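Side-chain contacts in alpha-glucosidase (Bacteroides thetaiotaomicron, PDB 5XFM), which acts as a bifunctional beta-L-arabinopyranosidase and alpha-galactosidase of glycoside hydrolase family 97, a calcium-containing enzyme that removes sugar residues by hydrolysis: residues A[337-341]-A[342-346]; A[349-353]-A[354-358]; A[267-270]-A[271-274]. The protein carries 1 engineered substitution. One frame throughout, in Å; residues are numbered along the deposited sequence.

Contact 1 of 3, residues A[337-341]-A[342-346]; sequences TRIGH and QRMKS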
# COMPACT_ATOMS: atom_id res chain seq x y z
N THR A 337 -0.33 9.13 29.23
CA THR A 337 0.47 9.28 30.43
C THR A 337 0.94 10.72 30.67
O THR A 337 1.23 11.11 31.80
CB THR A 337 1.67 8.31 30.38
OG1 THR A 337 2.11 8.01 31.71
CG2 THR A 337 2.82 8.90 29.58
N ARG A 338 1.04 11.51 29.60
CA ARG A 338 1.55 12.88 29.70
C ARG A 338 0.45 13.94 29.58
O ARG A 338 0.67 15.12 29.85
CB ARG A 338 2.63 13.12 28.64
CG ARG A 338 3.85 12.27 28.86
CD ARG A 338 4.91 12.45 27.78
NE ARG A 338 5.95 11.43 27.91
CZ ARG A 338 7.07 11.41 27.20
NH1 ARG A 338 7.31 12.35 26.29
NH2 ARG A 338 7.95 10.43 27.39
N ILE A 339 -0.74 13.51 29.16
CA ILE A 339 -1.92 14.38 29.11
C ILE A 339 -3.08 13.77 29.89
O ILE A 339 -3.74 14.44 30.69
CB ILE A 339 -2.37 14.67 27.66
CG1 ILE A 339 -1.27 15.43 26.91
CG2 ILE A 339 -3.66 15.48 27.65
CD1 ILE A 339 -1.45 15.46 25.40
N GLY A 340 -3.34 12.49 29.64
CA GLY A 340 -4.34 11.74 30.38
C GLY A 340 -5.70 11.69 29.72
O GLY A 340 -6.06 12.57 28.94
N HIS A 341 -6.46 10.65 30.05
CA HIS A 341 -7.79 10.43 29.49
C HIS A 341 -8.74 11.55 29.88
O HIS A 341 -9.62 11.92 29.11
CB HIS A 341 -8.37 9.08 29.96
CG HIS A 341 -7.84 7.89 29.22
ND1 HIS A 341 -6.55 7.43 29.37
CD2 HIS A 341 -8.44 7.06 28.33
CE1 HIS A 341 -6.37 6.37 28.60
NE2 HIS A 341 -7.50 6.12 27.96
N GLN A 342 -8.56 12.08 31.09
CA GLN A 342 -9.48 13.07 31.65
C GLN A 342 -9.43 14.41 30.93
O GLN A 342 -10.46 14.97 30.57
CB GLN A 342 -9.16 13.30 33.12
CG GLN A 342 -9.45 12.13 34.03
CD GLN A 342 -8.31 11.87 34.98
OE1 GLN A 342 -7.18 12.33 34.75
NE2 GLN A 342 -8.58 11.13 36.04
N ARG A 343 -8.22 14.91 30.69
CA ARG A 343 -8.05 16.20 30.02
C ARG A 343 -8.27 16.08 28.52
O ARG A 343 -8.51 17.08 27.83
CB ARG A 343 -6.68 16.81 30.29
CG ARG A 343 -6.39 17.11 31.74
CD ARG A 343 -5.31 18.15 31.84
NE ARG A 343 -5.81 19.41 31.28
CZ ARG A 343 -5.06 20.46 30.98
NH1 ARG A 343 -3.74 20.42 31.13
NH2 ARG A 343 -5.62 21.56 30.49
N MET A 344 -8.16 14.85 28.03
CA MET A 344 -8.44 14.57 26.62
C MET A 344 -9.84 15.03 26.23
O MET A 344 -10.04 15.48 25.12
CB MET A 344 -8.28 13.08 26.32
CG MET A 344 -8.38 12.74 24.84
SD MET A 344 -7.26 13.75 23.84
CE MET A 344 -5.66 13.23 24.48
N LYS A 345 -10.78 14.94 27.16
CA LYS A 345 -12.16 15.36 26.92
C LYS A 345 -12.27 16.86 26.67
O LYS A 345 -13.01 17.32 25.78
CB LYS A 345 -13.05 14.96 28.10
CG LYS A 345 -14.39 15.67 28.16
CD LYS A 345 -15.26 15.07 29.25
CE LYS A 345 -16.41 15.99 29.61
NZ LYS A 345 -15.90 17.20 30.33
N SER A 346 -11.52 17.64 27.44
CA SER A 346 -11.54 19.09 27.27
C SER A 346 -10.77 19.47 26.01
O SER A 346 -11.11 20.45 25.35
CB SER A 346 -10.95 19.78 28.50
OG SER A 346 -9.57 19.52 28.64
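Gly340 and Met344 join the loop to the opening turn of helix 341-353 in the TIM-barrel part of the enzyme: the amide N of Met344 donates to Gly340 O at 3.2 Å, an i to i+4 bond of the kind that sets up a helix start. Glycine suits the bend, because at its positive phi of 95° a beta carbon would collide with Ile339 O. Met344 fits its side chain close to this first turn, with CB 3.3 Å from His341 O. Its chain then bends twice, and the turn at the sulfur (chi3 63°) carries CE to within 4.4 Å of Ile339 CG2, a loose apolar touch beside the turn. On another flank, Arg343 lays the start of its chain alongside the loop: its CB lies 3.8 Å from Ile339 O and 4.2 Å from Ile339 CG2. Beyond the bend at chi3 the arginine leads away, and its charged end makes a cation-pi contact with Tyr311. The ring of His341 meets those of Trp335 and Trp391, and its NE2 is hydrogen-bonded to Glu388 on helix 382-395. One turn further on, Ser346 folds back on the helix backbone: its OG donates to Arg343 O at 2.8 Å, coming in 18° from the carbonyl plane, and is also hydrogen-bonded to Tyr311 OH.

Contact 2 of 3, residues A[349-353]-A[354-358]; sequences EYARD and KGVEL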
# COMPACT_ATOMS: atom_id res chain seq x y z
N GLU A 349 -13.28 18.77 23.27
CA GLU A 349 -14.26 19.86 23.28
C GLU A 349 -13.69 21.12 22.61
O GLU A 349 -14.34 21.77 21.79
CB GLU A 349 -14.69 20.14 24.71
CG GLU A 349 -15.66 19.11 25.23
CD GLU A 349 -15.89 19.23 26.73
OE1 GLU A 349 -14.97 19.70 27.43
OE2 GLU A 349 -16.97 18.82 27.19
N TYR A 350 -12.46 21.45 22.98
CA TYR A 350 -11.77 22.61 22.43
C TYR A 350 -11.63 22.47 20.91
O TYR A 350 -11.93 23.40 20.16
CB TYR A 350 -10.39 22.77 23.07
CG TYR A 350 -9.60 23.96 22.54
CD1 TYR A 350 -9.84 25.24 23.02
CD2 TYR A 350 -8.65 23.79 21.54
CE1 TYR A 350 -9.13 26.33 22.54
CE2 TYR A 350 -7.94 24.87 21.05
CZ TYR A 350 -8.18 26.14 21.56
OH TYR A 350 -7.48 27.22 21.07
N ALA A 351 -11.19 21.30 20.46
CA ALA A 351 -11.06 21.01 19.03
C ALA A 351 -12.39 21.13 18.29
O ALA A 351 -12.45 21.68 17.18
CB ALA A 351 -10.47 19.62 18.82
N ARG A 352 -13.46 20.62 18.90
CA ARG A 352 -14.79 20.67 18.29
C ARG A 352 -15.28 22.11 18.15
O ARG A 352 -15.90 22.46 17.15
CB ARG A 352 -15.80 19.85 19.10
CG ARG A 352 -17.22 19.97 18.57
CD ARG A 352 -18.11 18.80 18.98
NE ARG A 352 -17.53 17.52 18.60
CZ ARG A 352 -17.12 16.60 19.47
NH1 ARG A 352 -17.26 16.80 20.77
NH2 ARG A 352 -16.59 15.46 19.03
N ASP A 353 -14.99 22.94 19.14
CA ASP A 353 -15.38 24.35 19.06
C ASP A 353 -14.64 25.06 17.92
O ASP A 353 -15.08 26.10 17.43
CB ASP A 353 -15.14 25.06 20.39
CG ASP A 353 -15.52 26.53 20.34
OD1 ASP A 353 -16.69 26.83 20.02
OD2 ASP A 353 -14.66 27.39 20.62
N LYS A 354 -13.49 24.52 17.52
CA LYS A 354 -12.71 25.09 16.44
C LYS A 354 -12.97 24.38 15.10
O LYS A 354 -12.30 24.65 14.10
CB LYS A 354 -11.21 25.04 16.77
CG LYS A 354 -10.82 25.71 18.08
CD LYS A 354 -10.89 27.22 17.99
CE LYS A 354 -10.47 27.87 19.29
NZ LYS A 354 -11.38 27.50 20.41
N GLY A 355 -13.94 23.47 15.09
CA GLY A 355 -14.28 22.73 13.88
C GLY A 355 -13.24 21.67 13.55
O GLY A 355 -12.97 21.39 12.38
N VAL A 356 -12.67 21.07 14.59
CA VAL A 356 -11.60 20.09 14.45
C VAL A 356 -11.94 18.84 15.26
O VAL A 356 -12.46 18.93 16.37
CB VAL A 356 -10.24 20.66 14.96
CG1 VAL A 356 -9.18 19.56 15.03
CG2 VAL A 356 -9.76 21.81 14.08
N GLU A 357 -11.66 17.67 14.69
CA GLU A 357 -11.86 16.41 15.40
C GLU A 357 -10.53 15.67 15.53
O GLU A 357 -9.57 15.98 14.82
CB GLU A 357 -12.91 15.57 14.67
CG GLU A 357 -14.33 15.98 15.03
CD GLU A 357 -15.33 15.61 13.97
OE1 GLU A 357 -14.97 15.67 12.77
OE2 GLU A 357 -16.48 15.26 14.31
N LEU A 358 -10.47 14.69 16.43
CA LEU A 358 -9.19 14.07 16.76
C LEU A 358 -9.02 12.61 16.33
O LEU A 358 -9.98 11.83 16.27
CB LEU A 358 -8.93 14.15 18.27
CG LEU A 358 -8.97 15.53 18.91
CD1 LEU A 358 -8.64 15.40 20.38
CD2 LEU A 358 -7.99 16.46 18.22
O HOH W 1 -18.44 16.88 15.64
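The ring of Tyr350 carries Lys354 over one face: CG stands 4.2 Å above the ring plane, displaced toward the rim, and the ammonium NZ lies on that same side, 3.9 Å from the ring centroid and 33° off the normal. This is an off-centre cation-pi contact, with NZ closer to the CE1 side of the ring. The phenol oxygen at the rim is hydrogen-bonded to Asp319, while Val315 and Ile318 of helix 311-324 also touch the tyrosine. Lys354 is brought over the ring by bends at chi2 (-72°) and chi4, and its NZ also makes a weak salt bridge to Asp353 OD2 at 3.3 Å, so the cation sits between a ring and a carboxylate. Without the ring of Tyr350, as with an alanine here, the Lys354 ammonium would probably lose its cation-pi partner and Asp319 its phenol mate. On the inner side, Ala351 CB rests 4.0 Å from Val356 CG1 and 4.1 Å from Leu358 CD2. Elsewhere a water accepts from Arg352 NE and donates to Glu357 OE2. The backbone closes with Val356 N donating to Ala351 O at 2.7 Å and Gly355 N to Arg352 O at 3.0 Å, around Gly355 with its phi of 73°. That pair defines a Schellman motif, here ending helix 341-353 just before strand 357-363 of the alpha/beta barrel.

Contact 3 of 3, residues A[267-270]-A[271-274]; sequences DHLK and PIVE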
# COMPACT_ATOMS: atom_id res chain seq x y z
N ASP A 267 3.23 -4.21 -21.23
CA ASP A 267 4.41 -3.83 -21.99
C ASP A 267 4.85 -2.43 -21.58
O ASP A 267 5.89 -1.95 -22.01
CB ASP A 267 4.15 -3.88 -23.49
CG ASP A 267 2.93 -3.07 -23.90
OD1 ASP A 267 2.18 -2.61 -23.00
OD2 ASP A 267 2.73 -2.87 -25.12
N HIS A 268 4.04 -1.78 -20.75
CA HIS A 268 4.32 -0.44 -20.24
C HIS A 268 4.04 -0.32 -18.74
O HIS A 268 3.47 -1.22 -18.13
CB HIS A 268 3.51 0.61 -21.00
CG HIS A 268 3.84 0.69 -22.46
ND1 HIS A 268 2.90 0.48 -23.45
CD2 HIS A 268 5.00 0.96 -23.10
CE1 HIS A 268 3.47 0.61 -24.63
NE2 HIS A 268 4.75 0.90 -24.45
N LEU A 269 4.45 0.80 -18.16
CA LEU A 269 4.28 1.03 -16.73
C LEU A 269 2.84 1.40 -16.37
O LEU A 269 2.45 1.31 -15.21
CB LEU A 269 5.24 2.13 -16.27
CG LEU A 269 6.67 1.64 -15.99
CD1 LEU A 269 7.64 2.80 -15.86
CD2 LEU A 269 6.70 0.79 -14.72
N LYS A 270 2.06 1.80 -17.37
CA LYS A 270 0.68 2.27 -17.16
C LYS A 270 -0.25 1.28 -16.42
O LYS A 270 -0.94 1.68 -15.48
CB LYS A 270 0.05 2.65 -18.50
CG LYS A 270 -1.39 3.12 -18.39
CD LYS A 270 -2.02 3.31 -19.76
CE LYS A 270 -3.34 4.04 -19.66
NZ LYS A 270 -4.51 3.13 -19.82
N PRO A 271 -0.29 0.00 -16.84
CA PRO A 271 -1.15 -0.92 -16.09
C PRO A 271 -0.65 -1.19 -14.66
O PRO A 271 -1.45 -1.49 -13.78
CB PRO A 271 -1.09 -2.20 -16.92
CG PRO A 271 0.22 -2.11 -17.65
CD PRO A 271 0.36 -0.67 -17.99
N ILE A 272 0.66 -1.08 -14.45
CA ILE A 272 1.25 -1.19 -13.12
C ILE A 272 0.72 -0.12 -12.19
O ILE A 272 0.28 -0.40 -11.07
CB ILE A 272 2.78 -1.08 -13.19
CG1 ILE A 272 3.35 -2.14 -14.13
CG2 ILE A 272 3.38 -1.22 -11.81
CD1 ILE A 272 3.24 -3.54 -13.59
N VAL A 273 0.74 1.12 -12.66
CA VAL A 273 0.31 2.25 -11.85
C VAL A 273 -1.21 2.29 -11.68
O VAL A 273 -1.69 2.63 -10.59
CB VAL A 273 0.82 3.57 -12.47
CG1 VAL A 273 0.17 4.78 -11.83
CG2 VAL A 273 2.34 3.64 -12.37
N GLU A 274 -1.94 1.88 -12.71
CA GLU A 274 -3.39 2.03 -12.72
C GLU A 274 -4.18 0.78 -12.32
O GLU A 274 -5.41 0.78 -12.38
CB GLU A 274 -3.86 2.47 -14.12
CG GLU A 274 -3.47 3.89 -14.49
CD GLU A 274 -3.92 4.27 -15.89
OE1 GLU A 274 -4.75 3.55 -16.47
OE2 GLU A 274 -3.44 5.31 -16.39
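Lys270 O takes the amide N of Glu274 at 3.0 Å, and Glu274 CG lies beside the same oxygen at 3.5 Å. The neighbouring bond, Val273 N to Leu269 O at 3.1 Å, runs nearly in line with the C=O. Together they form the short helix 270-274 that follows strand 256-266. Pro271 stands in its first turn, where the missing N-H costs no helical bond; its CD lies 3.2 Å from His268 O, and the same CD is packed tightly against Lys270 CB at 3.4 Å. Lys270 runs out extended from the backbone (chi1 179°) and turns only at its end (chi4 -104°), slanting across the glutamate side chain. There NZ makes a weak salt bridge with Glu274 OE1 at 3.4 Å, while CE is about equally near both carboxylate oxygens. The other oxygen, OE2, accepts the backbone N of Phe559 on strand 556-563. Apolar contact across the turn is loose, Leu269 CD2 lying 4.5 Å from Ile272 CG1; Leu269 reaches Trp206 and Phe479, and Ile272 reaches Trp206 and Leu208. The carboxylate is therefore shared between a lysine one turn back and an amide of a strand in the C-terminal region, a setting that would probably help keep it ionised, with the backbone amide the firmer partner and the lysine a weaker electrostatic aid.

In the fold
Along the chain the order is contact 3, then contact 1, then contact 2. Contacts 1 and 2 lie at the two ends of one element, helix 341-353, with centres about 15 Å apart. They touch through Met344 SD and Leu358 CD1, 4.1 Å apart, where the helix packs on strand 357-363 of the parallel barrel sheet; one marks the start of the helix and the other its passage into the strand. Contact 3 stands apart on the opposite side of the chain's centre, about 48 Å from contact 1 and about 42 Å from contact 2 between centres. It belongs to the N-terminal region, and where its helix touches Phe479 and Thr483 of the barrel and Phe559 of the C-terminal region, it lies at a meeting of all three.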